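Long-range contact in lyase/mutase (Burkholderia cenocepacia, PDB 4LSB), which belongs to the phosphoenolpyruvate phosphomutase family of TIM-barrel enzymes and holds a magnesium ion: residues Leu90-Asp102 against Ala119-Ala131. Sequence-based numbering, arbitrary orientation.
With MG (magnesium ion), chain E.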
loop_
_atom_site.group_PDB
_atom_site.type_symbol
_atom_site.label_atom_id
_atom_site.label_comp_id
_atom_site.label_asym_id
_atom_site.label_seq_id
_atom_site.Cartn_x
_atom_site.Cartn_y
_atom_site.Cartn_z
ATOM N N LEU B 90 1.271 -18.321 1.794
ATOM C CA LEU B 90 1.745 -18.966 0.600
ATOM C C LEU B 90 3.274 -18.988 0.541
ATOM O O LEU B 90 3.932 -18.118 1.102
ATOM C CB LEU B 90 1.238 -18.160 -0.635
ATOM C CG LEU B 90 -0.265 -18.207 -0.925
ATOM C CD1 LEU B 90 -0.658 -17.264 -2.108
ATOM C CD2 LEU B 90 -0.661 -19.666 -1.163
ATOM N N PRO B 91 3.845 -19.904 -0.250
ATOM C CA PRO B 91 5.260 -19.761 -0.583
ATOM C C PRO B 91 5.654 -18.401 -1.164
ATOM O O PRO B 91 4.932 -17.861 -2.002
ATOM C CB PRO B 91 5.520 -20.871 -1.615
ATOM C CG PRO B 91 4.233 -21.585 -1.756
ATOM C CD PRO B 91 3.144 -20.824 -1.137
ATOM N N VAL B 92 6.747 -17.845 -0.662
ATOM C CA VAL B 92 7.247 -16.528 -1.066
ATOM C C VAL B 92 8.649 -16.630 -1.651
ATOM O O VAL B 92 9.577 -17.124 -1.013
ATOM C CB VAL B 92 7.281 -15.540 0.119
ATOM C CG1 VAL B 92 7.948 -14.239 -0.275
ATOM C CG2 VAL B 92 5.889 -15.274 0.623
ATOM N N SER B 93 8.790 -16.170 -2.879
ATOM C CA SER B 93 10.068 -15.972 -3.512
ATOM C C SER B 93 10.457 -14.540 -3.334
ATOM O O SER B 93 9.739 -13.630 -3.761
ATOM C CB SER B 93 10.003 -16.251 -5.014
ATOM O OG SER B 93 11.328 -16.407 -5.504
ATOM N N ALA B 94 11.627 -14.332 -2.753
ATOM C CA ALA B 94 12.094 -13.011 -2.422
ATOM C C ALA B 94 13.006 -12.413 -3.453
ATOM O O ALA B 94 13.981 -12.999 -3.859
ATOM C CB ALA B 94 12.839 -13.083 -1.102
ATOM N N ASP B 95 12.719 -11.187 -3.819
ATOM C CA ASP B 95 13.613 -10.379 -4.613
ATOM C C ASP B 95 14.733 -9.909 -3.672
ATOM O O ASP B 95 14.454 -9.168 -2.747
ATOM C CB ASP B 95 12.813 -9.214 -5.138
ATOM C CG ASP B 95 13.619 -8.242 -5.941
ATOM O OD1 ASP B 95 14.857 -8.420 -6.130
ATOM O OD2 ASP B 95 12.939 -7.321 -6.428
ATOM N N LEU B 96 15.958 -10.391 -3.909
ATOM C CA LEU B 96 17.122 -10.130 -3.028
ATOM C C LEU B 96 18.165 -9.340 -3.772
ATOM O O LEU B 96 19.371 -9.426 -3.487
ATOM C CB LEU B 96 17.706 -11.437 -2.550
ATOM C CG LEU B 96 16.716 -12.249 -1.771
ATOM C CD1 LEU B 96 17.273 -13.642 -1.531
ATOM C CD2 LEU B 96 16.302 -11.519 -0.501
ATOM N N GLU B 97 17.679 -8.565 -4.736
ATOM C CA GLU B 97 18.508 -7.617 -5.496
ATOM C C GLU B 97 19.773 -8.354 -5.961
ATOM O O GLU B 97 19.693 -9.479 -6.461
ATOM C CB GLU B 97 18.880 -6.425 -4.589
ATOM C CG GLU B 97 17.708 -5.812 -3.836
ATOM C CD GLU B 97 17.066 -4.692 -4.620
ATOM O OE1 GLU B 97 17.148 -3.519 -4.178
ATOM O OE2 GLU B 97 16.511 -5.006 -5.676
ATOM N N ASN B 98 20.945 -7.748 -5.742
ATOM C CA ASN B 98 22.235 -8.387 -6.086
ATOM C C ASN B 98 22.848 -9.157 -4.895
ATOM O O ASN B 98 24.058 -9.433 -4.883
ATOM C CB ASN B 98 23.191 -7.307 -6.603
ATOM C CG ASN B 98 23.676 -6.393 -5.495
ATOM O OD1 ASN B 98 22.939 -6.113 -4.523
ATOM N ND2 ASN B 98 24.915 -5.952 -5.600
ATOM N N GLY B 99 22.017 -9.505 -3.899
ATOM C CA GLY B 99 22.504 -10.137 -2.650
ATOM C C GLY B 99 23.006 -9.112 -1.615
ATOM O O GLY B 99 23.534 -9.509 -0.570
ATOM N N PHE B 100 22.819 -7.813 -1.907
ATOM C CA PHE B 100 23.121 -6.672 -0.980
ATOM C C PHE B 100 24.623 -6.431 -0.752
ATOM O O PHE B 100 25.070 -5.927 0.289
ATOM C CB PHE B 100 22.332 -6.809 0.339
ATOM C CG PHE B 100 20.857 -6.861 0.119
ATOM C CD1 PHE B 100 20.163 -5.697 -0.171
ATOM C CD2 PHE B 100 20.186 -8.055 0.102
ATOM C CE1 PHE B 100 18.819 -5.739 -0.442
ATOM C CE2 PHE B 100 18.824 -8.111 -0.169
ATOM C CZ PHE B 100 18.133 -6.942 -0.410
ATOM N N GLY B 101 25.403 -6.788 -1.756
ATOM C CA GLY B 101 26.837 -6.725 -1.681
ATOM C C GLY B 101 27.431 -7.429 -2.881
ATOM O O GLY B 101 26.764 -8.207 -3.587
ATOM N N ASP B 102 28.692 -7.139 -3.127
ATOM C CA ASP B 102 29.434 -7.742 -4.228
ATOM C C ASP B 102 29.964 -9.132 -3.945
ATOM O O ASP B 102 30.039 -9.936 -4.853
ATOM C CB ASP B 102 30.638 -6.869 -4.598
ATOM C CG ASP B 102 30.243 -5.469 -5.008
ATOM O OD1 ASP B 102 29.128 -5.257 -5.515
ATOM O OD2 ASP B 102 31.064 -4.561 -4.809
ATOM N N ALA B 119 11.251 -17.134 3.470
ATOM C CA ALA B 119 11.202 -17.353 2.033
ATOM C C ALA B 119 11.618 -18.787 1.674
ATOM O O ALA B 119 12.484 -19.385 2.301
ATOM C CB ALA B 119 12.062 -16.332 1.307
ATOM N N VAL B 120 11.000 -19.311 0.626
ATOM C CA VAL B 120 11.391 -20.608 0.115
ATOM C C VAL B 120 12.048 -20.502 -1.239
ATOM O O VAL B 120 12.363 -21.489 -1.889
ATOM C CB VAL B 120 10.233 -21.574 0.064
ATOM C CG1 VAL B 120 9.795 -21.970 1.451
ATOM C CG2 VAL B 120 9.065 -21.005 -0.731
ATOM N N GLY B 121 12.237 -19.294 -1.707
ATOM C CA GLY B 121 13.000 -19.059 -2.893
ATOM C C GLY B 121 13.435 -17.609 -2.934
ATOM O O GLY B 121 12.980 -16.757 -2.152
ATOM N N GLY B 122 14.303 -17.314 -3.854
ATOM C CA GLY B 122 14.680 -15.902 -4.094
ATOM C C GLY B 122 15.593 -15.718 -5.280
ATOM O O GLY B 122 16.130 -16.691 -5.781
ATOM N N SER B 123 15.767 -14.450 -5.692
ATOM C CA SER B 123 16.545 -14.040 -6.850
ATOM C C SER B 123 17.818 -13.277 -6.496
ATOM O O SER B 123 17.803 -12.375 -5.648
ATOM C CB SER B 123 15.721 -13.136 -7.796
ATOM O OG SER B 123 15.251 -11.911 -7.211
ATOM N N ILE B 124 18.882 -13.597 -7.200
ATOM C CA ILE B 124 20.152 -12.876 -7.105
ATOM C C ILE B 124 20.496 -12.394 -8.488
ATOM O O ILE B 124 20.661 -13.189 -9.408
ATOM C CB ILE B 124 21.300 -13.748 -6.557
ATOM C CG1 ILE B 124 21.014 -14.206 -5.128
ATOM C CG2 ILE B 124 22.617 -12.989 -6.536
ATOM C CD1 ILE B 124 20.906 -13.105 -4.061
ATOM N N GLU B 125 20.625 -11.083 -8.615
ATOM C CA GLU B 125 20.927 -10.502 -9.903
ATOM C C GLU B 125 22.379 -10.112 -10.071
ATOM O O GLU B 125 23.120 -9.966 -9.081
ATOM C CB GLU B 125 20.013 -9.321 -10.180
ATOM C CG GLU B 125 20.199 -8.148 -9.266
ATOM C CD GLU B 125 18.973 -7.236 -9.188
ATOM O OE1 GLU B 125 17.796 -7.683 -9.112
ATOM O OE2 GLU B 125 19.223 -6.028 -9.143
ATOM N N ASP B 126 22.789 -9.936 -11.321
ATOM C CA ASP B 126 24.203 -9.561 -11.650
ATOM C C ASP B 126 24.421 -8.075 -11.979
ATOM O O ASP B 126 25.305 -7.724 -12.735
ATOM C CB ASP B 126 24.731 -10.473 -12.774
ATOM C CG ASP B 126 23.881 -10.394 -14.065
ATOM O OD1 ASP B 126 23.033 -9.508 -14.094
ATOM O OD2 ASP B 126 24.088 -11.184 -14.999
ATOM N N ALA B 127 23.584 -7.208 -11.433
ATOM C CA ALA B 127 23.755 -5.778 -11.555
ATOM C C ALA B 127 24.557 -5.309 -10.360
ATOM O O ALA B 127 24.218 -5.597 -9.218
ATOM C CB ALA B 127 22.426 -5.045 -11.606
ATOM N N THR B 128 25.600 -4.541 -10.658
ATOM C CA THR B 128 26.581 -4.119 -9.662
ATOM C C THR B 128 26.063 -2.886 -8.942
ATOM O O THR B 128 26.451 -2.613 -7.797
ATOM C CB THR B 128 27.870 -3.714 -10.361
ATOM O OG1 THR B 128 27.566 -2.666 -11.273
ATOM C CG2 THR B 128 28.449 -4.865 -11.164
ATOM N N GLY B 129 25.206 -2.121 -9.627
ATOM C CA GLY B 129 24.796 -0.797 -9.153
ATOM C C GLY B 129 25.768 0.299 -9.541
ATOM O O GLY B 129 25.535 1.459 -9.235
ATOM N N ARG B 130 26.850 -0.065 -10.220
ATOM C CA ARG B 130 27.861 0.877 -10.667
ATOM C C ARG B 130 27.697 1.133 -12.169
ATOM O O ARG B 130 27.952 0.262 -12.994
ATOM C CB ARG B 130 29.259 0.337 -10.345
ATOM C CG ARG B 130 29.444 0.010 -8.853
ATOM C CD ARG B 130 30.774 -0.637 -8.488
ATOM N NE ARG B 130 31.315 -1.503 -9.536
ATOM C CZ ARG B 130 31.416 -2.837 -9.483
ATOM N NH1 ARG B 130 31.013 -3.539 -8.411
ATOM N NH2 ARG B 130 31.938 -3.482 -10.528
ATOM N N ALA B 131 27.261 2.332 -12.517
ATOM C CA ALA B 131 27.152 2.766 -13.922
ATOM C C ALA B 131 28.417 2.513 -14.771
ATOM O O ALA B 131 28.307 2.127 -15.926
ATOM C CB ALA B 131 26.780 4.237 -13.979
HETATM MG MG MG E . 15.555 -4.211 -7.347
HETATM O O HOH W 1 15.456 -6.533 -8.026
HETATM O O HOH W 2 17.270 -10.341 -7.604
HETATM O O HOH W 3 17.472 -4.135 -8.390
HETATM O O HOH W 4 14.380 -3.769 -8.941
#
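Ala94 is held by Gly121 and Ser123 through its own backbone: its N donates to Gly121 O at 2.8 Å, nearly straight, and its O accepts from Ser123 N. With Val120 N to Val92 O before them and Leu96 N to Ser123 O after, these bonds fix strands 92-95 and 121-125 as parallel neighbours, their axes only 20° apart. The tight part lies here, where glycines face small residues: Gly122 CA lies 3.0 Å from Ala94 O, a close fit at a residue without a side chain. On the face of Ala94, Ile124 sets CD1 3.9 Å from Leu96 CB and 3.7 Å from Gly99 CA, while helix 104-116 packs over both large side chains.

Beyond Asp95, the pairing goes on with Glu125 N, which donates to Glu97 O at 2.8 Å. With CG between the backbone N and the carbonyl carbon (chi1 66°), Glu125 lays its chain alongside the Glu97 carbonyl and presents its carboxylate to water. One water donates to both Asp95 OD1 and Glu125 OE1 and also binds magnesium, which probably eases the repulsion between these acids; another metal-bound water donates to Glu125 OE2. Glu97 OE2 binds the ion directly at 2.1 Å, and Ser58 OG is a further ligand; the same hydroxyl is hydrogen-bonded to Asp95 OD2.

The far end is looser and exposed: Asp102 OD2 and Arg130 NH1 form a long salt bridge of 3.7 Å, the carboxylate and guanidinium planes 89° apart, while Asp102 OD1 is hydrogen-bonded to the hydroxyl of Tyr136. Strand 92-95, helix 104-116 and strand 121-125 thus make a beta-alpha-beta unit of the TIM barrel, with acidic residues round a magnesium site at the C-terminal ends of the strands.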